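Berberine bridge enzyme-like 28 (Arabidopsis thaliana, PDB 5D79) is an FAD-dependent oxidoreductase of the berberine bridge enzyme-like family, secreted to the cell wall and involved in adaptation to salt stress. Local coordinates at residues Val280-Arg292 with Val298-Val310. Sequence-based numbering, arbitrary orientation.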
ATOM      1  N   VAL A 280     -19.608   5.984 -12.779  1.00 15.34           N
ATOM      2  CA  VAL A 280     -19.330   5.845 -14.208  1.00 13.38           C
ATOM      3  C   VAL A 280     -19.041   4.386 -14.509  1.00 15.81           C
ATOM      4  O   VAL A 280     -18.919   3.602 -13.576  1.00 16.20           O
ATOM      5  CB  VAL A 280     -18.148   6.726 -14.653  1.00 13.08           C
ATOM      6  CG1 VAL A 280     -18.565   8.191 -14.693  1.00 14.39           C
ATOM      7  CG2 VAL A 280     -16.943   6.504 -13.752  1.00 15.32           C
ATOM      8  N   PRO A 281     -18.939   4.002 -15.804  1.00 21.27           N
ATOM      9  CA  PRO A 281     -18.677   2.575 -16.044  1.00 16.85           C
ATOM     10  C   PRO A 281     -17.381   2.102 -15.403  1.00 15.76           C
ATOM     11  O   PRO A 281     -16.500   2.919 -15.142  1.00 17.93           O
ATOM     12  CB  PRO A 281     -18.604   2.483 -17.573  1.00 19.80           C
ATOM     13  CG  PRO A 281     -19.457   3.596 -18.050  1.00 22.28           C
ATOM     14  CD  PRO A 281     -19.223   4.715 -17.070  1.00 22.34           C
ATOM     15  N   ASP A 282     -17.301   0.799 -15.135  1.00 14.85           N
ATOM     16  CA  ASP A 282     -16.148   0.162 -14.504  1.00 13.50           C
ATOM     17  C   ASP A 282     -14.866   0.431 -15.270  1.00 13.84           C
ATOM     18  O   ASP A 282     -13.778   0.409 -14.699  1.00 16.71           O
ATOM     19  CB  ASP A 282     -16.354  -1.351 -14.401  1.00 13.39           C
ATOM     20  CG  ASP A 282     -17.362  -1.739 -13.352  1.00 24.75           C
ATOM     21  OD1 ASP A 282     -17.957  -0.836 -12.732  1.00 29.32           O
ATOM     22  OD2 ASP A 282     -17.578  -2.958 -13.160  1.00 27.71           O
ATOM     23  N   ASP A 283     -15.008   0.660 -16.570  1.00 16.58           N
ATOM     24  CA  ASP A 283     -13.870   0.907 -17.460  1.00 21.82           C
ATOM     25  C   ASP A 283     -13.198   2.276 -17.246  1.00 14.23           C
ATOM     26  O   ASP A 283     -12.057   2.469 -17.638  1.00 14.34           O
ATOM     27  CB  ASP A 283     -14.316   0.774 -18.926  1.00 21.96           C
ATOM     28  CG  ASP A 283     -14.579  -0.670 -19.337  1.00 22.94           C
ATOM     29  OD1 ASP A 283     -13.942  -1.577 -18.761  1.00 22.00           O
ATOM     30  OD2 ASP A 283     -15.418  -0.897 -20.238  1.00 23.15           O
ATOM     31  N   LEU A 284     -13.907   3.204 -16.610  1.00 16.12           N
ATOM     32  CA  LEU A 284     -13.418   4.567 -16.413  1.00 16.86           C
ATOM     33  C   LEU A 284     -12.946   4.861 -14.984  1.00 13.45           C
ATOM     34  O   LEU A 284     -13.721   4.811 -14.034  1.00 13.75           O
ATOM     35  CB  LEU A 284     -14.501   5.586 -16.805  1.00 17.72           C
ATOM     36  CG  LEU A 284     -14.126   7.070 -16.702  1.00 17.58           C
ATOM     37  CD1 LEU A 284     -12.834   7.342 -17.460  1.00 15.96           C
ATOM     38  CD2 LEU A 284     -15.243   7.950 -17.252  1.00 17.92           C
ATOM     39  N   PHE A 285     -11.667   5.196 -14.871  1.00 10.42           N
ATOM     40  CA  PHE A 285     -11.031   5.577 -13.622  1.00 13.73           C
ATOM     41  C   PHE A 285     -10.698   7.053 -13.661  1.00 16.95           C
ATOM     42  O   PHE A 285      -9.930   7.471 -14.513  1.00 19.51           O
ATOM     43  CB  PHE A 285      -9.752   4.756 -13.403  1.00 14.33           C
ATOM     44  CG  PHE A 285      -8.948   5.172 -12.193  1.00 14.71           C
ATOM     45  CD1 PHE A 285      -9.260   4.687 -10.935  1.00 10.54           C
ATOM     46  CD2 PHE A 285      -7.872   6.044 -12.320  1.00 18.49           C
ATOM     47  CE1 PHE A 285      -8.515   5.069  -9.823  1.00  8.68           C
ATOM     48  CE2 PHE A 285      -7.124   6.423 -11.211  1.00 14.02           C
ATOM     49  CZ  PHE A 285      -7.448   5.932  -9.966  1.00 10.36           C
ATOM     50  N   ILE A 286     -11.271   7.839 -12.751  1.00 14.38           N
ATOM     51  CA  ILE A 286     -10.990   9.273 -12.689  1.00 14.57           C
ATOM     52  C   ILE A 286     -10.555   9.730 -11.289  1.00 15.01           C
ATOM     53  O   ILE A 286     -11.365   9.810 -10.359  1.00 19.67           O
ATOM     54  CB  ILE A 286     -12.216  10.129 -13.111  1.00 28.13           C
ATOM     55  CG1 ILE A 286     -13.130   9.383 -14.071  1.00 27.86           C
ATOM     56  CG2 ILE A 286     -11.780  11.459 -13.727  1.00 26.44           C
ATOM     57  CD1 ILE A 286     -14.410  10.115 -14.288  1.00 27.26           C
ATOM     58  N   ARG A 287      -9.278  10.060 -11.165  1.00 12.98           N
ATOM     59  CA  ARG A 287      -8.687  10.532  -9.914  1.00 16.75           C
ATOM     60  C   ARG A 287      -8.508  12.064  -9.886  1.00 19.23           C
ATOM     61  O   ARG A 287      -8.253  12.699 -10.908  1.00 21.66           O
ATOM     62  CB  ARG A 287      -7.340   9.825  -9.687  1.00 15.47           C
ATOM     63  CG  ARG A 287      -6.337  10.588  -8.807  1.00 22.58           C
ATOM     64  CD  ARG A 287      -5.137   9.730  -8.392  1.00 26.99           C
ATOM     65  NE  ARG A 287      -5.548   8.567  -7.598  1.00 30.07           N
ATOM     66  CZ  ARG A 287      -4.739   7.561  -7.280  1.00 31.60           C
ATOM     67  NH1 ARG A 287      -3.472   7.578  -7.687  1.00 41.83           N
ATOM     68  NH2 ARG A 287      -5.188   6.538  -6.568  1.00 21.45           N
ATOM     69  N   THR A 288      -8.666  12.651  -8.707  1.00 17.40           N
ATOM     70  CA  THR A 288      -8.448  14.069  -8.508  1.00 12.56           C
ATOM     71  C   THR A 288      -7.319  14.252  -7.503  1.00 16.17           C
ATOM     72  O   THR A 288      -7.362  13.718  -6.392  1.00 17.93           O
ATOM     73  CB  THR A 288      -9.732  14.780  -8.002  1.00 24.73           C
ATOM     74  OG1 THR A 288     -10.771  14.691  -8.993  1.00 22.24           O
ATOM     75  CG2 THR A 288      -9.462  16.243  -7.685  1.00 25.93           C
ATOM     76  N   THR A 289      -6.291  14.986  -7.895  1.00 17.51           N
ATOM     77  CA  THR A 289      -5.214  15.286  -6.971  1.00 16.59           C
ATOM     78  C   THR A 289      -5.075  16.786  -6.791  1.00 18.08           C
ATOM     79  O   THR A 289      -4.918  17.538  -7.749  1.00 17.03           O
ATOM     80  CB  THR A 289      -3.875  14.722  -7.449  1.00 18.67           C
ATOM     81  OG1 THR A 289      -4.045  13.350  -7.826  1.00 16.14           O
ATOM     82  CG2 THR A 289      -2.816  14.847  -6.340  1.00 17.07           C
ATOM     83  N   LEU A 290      -5.143  17.217  -5.548  1.00 20.06           N
ATOM     84  CA  LEU A 290      -4.860  18.590  -5.217  1.00 17.28           C
ATOM     85  C   LEU A 290      -3.416  18.696  -4.742  1.00 13.55           C
ATOM     86  O   LEU A 290      -2.998  17.969  -3.839  1.00 16.89           O
ATOM     87  CB  LEU A 290      -5.823  19.073  -4.150  1.00 17.03           C
ATOM     88  CG  LEU A 290      -7.287  18.885  -4.499  1.00 18.69           C
ATOM     89  CD1 LEU A 290      -8.130  19.541  -3.421  1.00 21.58           C
ATOM     90  CD2 LEU A 290      -7.567  19.505  -5.832  1.00 17.86           C
ATOM     91  N   GLU A 291      -2.650  19.588  -5.361  1.00 15.06           N
ATOM     92  CA  GLU A 291      -1.217  19.683  -5.098  1.00 17.89           C
ATOM     93  C   GLU A 291      -0.644  20.933  -5.750  1.00 21.49           C
ATOM     94  O   GLU A 291      -1.356  21.644  -6.448  1.00 23.10           O
ATOM     95  CB  GLU A 291      -0.492  18.451  -5.630  1.00 16.22           C
ATOM     96  CG  GLU A 291      -0.591  18.366  -7.125  1.00 24.02           C
ATOM     97  CD  GLU A 291       0.138  17.195  -7.689  1.00 30.24           C
ATOM     98  OE1 GLU A 291       0.685  16.404  -6.901  1.00 37.67           O
ATOM     99  OE2 GLU A 291       0.164  17.072  -8.926  1.00 29.39           O
ATOM    100  N   ARG A 292       0.643  21.188  -5.526  1.00 23.39           N
ATOM    101  CA  ARG A 292       1.343  22.277  -6.203  1.00 30.23           C
ATOM    102  C   ARG A 292       1.644  21.949  -7.655  1.00 30.95           C
ATOM    103  O   ARG A 292       1.844  20.788  -8.015  1.00 31.46           O
ATOM    104  CB  ARG A 292       2.663  22.608  -5.507  1.00 34.76           C
ATOM    105  CG  ARG A 292       2.542  23.246  -4.155  1.00 36.91           C
ATOM    106  CD  ARG A 292       2.037  24.680  -4.208  1.00 35.01           C
ATOM    107  NE  ARG A 292       1.741  25.131  -2.853  1.00 35.28           N
ATOM    108  CZ  ARG A 292       2.602  25.787  -2.083  1.00 38.10           C
ATOM    109  NH1 ARG A 292       3.805  26.103  -2.553  1.00 42.96           N
ATOM    110  NH2 ARG A 292       2.255  26.142  -0.851  1.00 34.07           N
ATOM    111  N   VAL A 298      -1.337  26.157  -6.278  1.00 28.11           N
ATOM    112  CA  VAL A 298      -2.263  25.052  -6.098  1.00 23.07           C
ATOM    113  C   VAL A 298      -3.113  24.856  -7.353  1.00 22.49           C
ATOM    114  O   VAL A 298      -3.615  25.815  -7.947  1.00 21.85           O
ATOM    115  CB  VAL A 298      -3.168  25.285  -4.873  1.00 21.60           C
ATOM    116  CG1 VAL A 298      -4.072  24.090  -4.624  1.00 17.17           C
ATOM    117  CG2 VAL A 298      -2.319  25.563  -3.660  1.00 22.61           C
ATOM    118  N   HIS A 299      -3.258  23.604  -7.759  1.00 20.69           N
ATOM    119  CA  HIS A 299      -4.116  23.287  -8.873  1.00 20.78           C
ATOM    120  C   HIS A 299      -4.805  21.955  -8.607  1.00 18.91           C
ATOM    121  O   HIS A 299      -4.384  21.216  -7.722  1.00 18.47           O
ATOM    122  CB  HIS A 299      -3.315  23.270 -10.186  1.00 21.63           C
ATOM    123  CG  HIS A 299      -2.432  22.071 -10.373  1.00 21.89           C
ATOM    124  ND1 HIS A 299      -1.840  21.779 -11.582  1.00 22.00           N
ATOM    125  CD2 HIS A 299      -2.037  21.094  -9.520  1.00 24.15           C
ATOM    126  CE1 HIS A 299      -1.126  20.673 -11.469  1.00 24.21           C
ATOM    127  NE2 HIS A 299      -1.232  20.234 -10.228  1.00 24.35           N
ATOM    128  N   ALA A 300      -5.877  21.678  -9.353  1.00 19.23           N
ATOM    129  CA  ALA A 300      -6.535  20.376  -9.362  1.00 17.50           C
ATOM    130  C   ALA A 300      -6.122  19.607 -10.602  1.00 21.15           C
ATOM    131  O   ALA A 300      -6.319  20.070 -11.721  1.00 22.47           O
ATOM    132  CB  ALA A 300      -8.046  20.519  -9.321  1.00 17.57           C
ATOM    133  N   LEU A 301      -5.553  18.430 -10.389  1.00 21.14           N
ATOM    134  CA  LEU A 301      -5.122  17.562 -11.467  1.00 20.90           C
ATOM    135  C   LEU A 301      -6.077  16.368 -11.608  1.00 18.24           C
ATOM    136  O   LEU A 301      -6.134  15.500 -10.744  1.00 19.79           O
ATOM    137  CB  LEU A 301      -3.692  17.089 -11.206  1.00 23.43           C
ATOM    138  CG  LEU A 301      -2.843  16.632 -12.386  1.00 31.50           C
ATOM    139  CD1 LEU A 301      -2.547  17.810 -13.320  1.00 34.76           C
ATOM    140  CD2 LEU A 301      -1.561  15.987 -11.870  1.00 33.13           C
ATOM    141  N   PHE A 302      -6.834  16.347 -12.697  1.00 18.16           N
ATOM    142  CA  PHE A 302      -7.708  15.234 -13.018  1.00 16.35           C
ATOM    143  C   PHE A 302      -7.044  14.298 -14.018  1.00 21.37           C
ATOM    144  O   PHE A 302      -6.861  14.645 -15.183  1.00 19.46           O
ATOM    145  CB  PHE A 302      -9.020  15.747 -13.575  1.00 11.66           C
ATOM    146  CG  PHE A 302      -9.675  16.759 -12.704  1.00 21.30           C
ATOM    147  CD1 PHE A 302     -10.512  16.361 -11.672  1.00 24.43           C
ATOM    148  CD2 PHE A 302      -9.441  18.111 -12.893  1.00 20.71           C
ATOM    149  CE1 PHE A 302     -11.116  17.299 -10.851  1.00 25.48           C
ATOM    150  CE2 PHE A 302     -10.037  19.048 -12.075  1.00 23.41           C
ATOM    151  CZ  PHE A 302     -10.877  18.644 -11.053  1.00 23.96           C
ATOM    152  N   THR A 303      -6.673  13.113 -13.546  1.00 20.48           N
ATOM    153  CA  THR A 303      -6.033  12.110 -14.382  1.00 18.70           C
ATOM    154  C   THR A 303      -6.866  10.838 -14.373  1.00 19.85           C
ATOM    155  O   THR A 303      -7.591  10.549 -13.416  1.00 16.67           O
ATOM    156  CB  THR A 303      -4.611  11.797 -13.909  1.00 15.21           C
ATOM    157  OG1 THR A 303      -4.648  11.384 -12.540  1.00 16.31           O
ATOM    158  CG2 THR A 303      -3.766  13.022 -14.022  1.00 17.26           C
ATOM    159  N   GLY A 304      -6.774  10.070 -15.444  1.00 19.11           N
ATOM    160  CA  GLY A 304      -7.605   8.895 -15.550  1.00 19.04           C
ATOM    161  C   GLY A 304      -7.139   7.856 -16.534  1.00 17.48           C
ATOM    162  O   GLY A 304      -6.314   8.123 -17.398  1.00 19.11           O
ATOM    163  N   LEU A 305      -7.682   6.660 -16.376  1.00 18.03           N
ATOM    164  CA  LEU A 305      -7.387   5.536 -17.238  1.00 15.53           C
ATOM    165  C   LEU A 305      -8.715   4.965 -17.709  1.00 15.02           C
ATOM    166  O   LEU A 305      -9.576   4.609 -16.905  1.00 12.76           O
ATOM    167  CB  LEU A 305      -6.554   4.482 -16.504  1.00 14.31           C
ATOM    168  CG  LEU A 305      -6.400   3.156 -17.246  1.00 15.01           C
ATOM    169  CD1 LEU A 305      -5.538   3.334 -18.448  1.00 16.45           C
ATOM    170  CD2 LEU A 305      -5.829   2.088 -16.349  1.00 15.28           C
ATOM    171  N   TYR A 306      -8.894   4.915 -19.017  1.00 15.83           N
ATOM    172  CA  TYR A 306     -10.092   4.331 -19.571  1.00 17.22           C
ATOM    173  C   TYR A 306      -9.731   3.031 -20.277  1.00 19.44           C
ATOM    174  O   TYR A 306      -8.828   3.012 -21.126  1.00 19.87           O
ATOM    175  CB  TYR A 306     -10.769   5.314 -20.524  1.00 19.08           C
ATOM    176  CG  TYR A 306     -12.020   4.768 -21.163  1.00 20.12           C
ATOM    177  CD1 TYR A 306     -13.181   4.591 -20.422  1.00 19.64           C
ATOM    178  CD2 TYR A 306     -12.036   4.427 -22.503  1.00 19.02           C
ATOM    179  CE1 TYR A 306     -14.318   4.092 -21.003  1.00 19.96           C
ATOM    180  CE2 TYR A 306     -13.169   3.927 -23.092  1.00 19.67           C
ATOM    181  CZ  TYR A 306     -14.306   3.761 -22.342  1.00 19.74           C
ATOM    182  OH  TYR A 306     -15.434   3.263 -22.945  1.00 21.07           O
ATOM    183  N   ILE A 307     -10.416   1.945 -19.910  1.00 17.25           N
ATOM    184  CA  ILE A 307     -10.180   0.641 -20.537  1.00 18.68           C
ATOM    185  C   ILE A 307     -10.966   0.532 -21.852  1.00 19.48           C
ATOM    186  O   ILE A 307     -11.997  -0.142 -21.926  1.00 20.17           O
ATOM    187  CB  ILE A 307     -10.564  -0.520 -19.597  1.00 16.73           C
ATOM    188  CG1 ILE A 307     -10.041  -0.260 -18.206  1.00 12.66           C
ATOM    189  CG2 ILE A 307      -9.977  -1.826 -20.083  1.00 17.54           C
ATOM    190  CD1 ILE A 307      -8.552  -0.181 -18.160  1.00 16.64           C
ATOM    191  N   GLY A 308     -10.458   1.207 -22.883  1.00 19.35           N
ATOM    192  CA  GLY A 308     -11.111   1.277 -24.177  1.00 20.49           C
ATOM    193  C   GLY A 308     -10.543   2.416 -25.007  1.00 22.37           C
ATOM    194  O   GLY A 308      -9.617   3.096 -24.558  1.00 19.81           O
ATOM    195  N   PRO A 309     -11.101   2.631 -26.214  1.00 22.29           N
ATOM    196  CA  PRO A 309     -10.654   3.596 -27.237  1.00 27.56           C
ATOM    197  C   PRO A 309     -10.913   5.058 -26.875  1.00 25.26           C
ATOM    198  O   PRO A 309     -11.805   5.340 -26.078  1.00 21.35           O
ATOM    199  CB  PRO A 309     -11.490   3.219 -28.476  1.00 28.92           C
ATOM    200  CG  PRO A 309     -12.076   1.893 -28.181  1.00 27.36           C
ATOM    201  CD  PRO A 309     -12.223   1.814 -26.696  1.00 24.62           C
ATOM    202  N   VAL A 310     -10.175   5.976 -27.493  1.00 22.87           N
ATOM    203  CA  VAL A 310     -10.302   7.378 -27.138  1.00 19.31           C
ATOM    204  C   VAL A 310     -11.670   7.960 -27.507  1.00 20.88           C
ATOM    205  O   VAL A 310     -12.203   8.783 -26.778  1.00 23.88           O
ATOM    206  CB  VAL A 310      -9.189   8.219 -27.784  1.00 17.72           C
ATOM    207  CG1 VAL A 310      -9.140   8.008 -29.289  1.00 21.19           C
ATOM    208  CG2 VAL A 310      -9.365   9.689 -27.424  1.00 16.77           C
TER
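Thr-288 and Phe-302 run alongside each other on one face of the sheet, at a non-hydrogen-bonded pair of the antiparallel hairpin formed by strands 284-292 and 298-306. With CG anti to its own carbonyl carbon (chi1 -53°), the phenylalanine ring swings toward Thr-288, which brings CD1 to 3.2 Å from Thr-288 OG1. That hydroxyl is buried and has no polar partner, whereas Thr-288 CG2 gives the ring an ordinary apolar contact. On the same face Leu-290 CD2 rests 3.7 Å from Ala-300 CB; Ala-300 touches Ala-266 and Trp-385, and Leu-290 touches Ile-270 and Leu-388, so a small residue suits a place where helices 263-276 and 378-388 press close. Gly-304, opposite Ile-286 and without a side chain, lets the strands come close, its CA 2.9 Å from Phe-285 O. Farther along, Leu-284 CB meets the edge of the Tyr-306 ring in its plane.

The other face is more polar and, around Glu-291 and Leu-301, partly exposed. Here Glu-291 runs alongside His-299, its carboxylate nearly coplanar with the imidazole (17°), and its CG lies 3.7 Å from His-299 NE2 at the ring edge. Gln-259 bonds the other imidazole nitrogen, ND1, while NE2 is buried without a partner. Nearer the flavin, Phe-285 CZ lies 3.7 Å above the guanidinium plane of Arg-287, offset toward its rim; the arginine also bonds Thr-401, and its side chain comes about 5 Å from FAD.

Paired backbone bonds join the strands, from a straight Leu-301 N to Thr-289 O (2.9 Å, 172°) to a weak Glu-291 N to His-299 O (3.4 Å). Strands 253-260 and 396-402 flank them, so main-chain polarity is largely met within the sheet, with Trp-273 NE1 bonding Ile-286 O, consistent with a mainly apolar face that seats helices while the other carries an arginine toward the flavin.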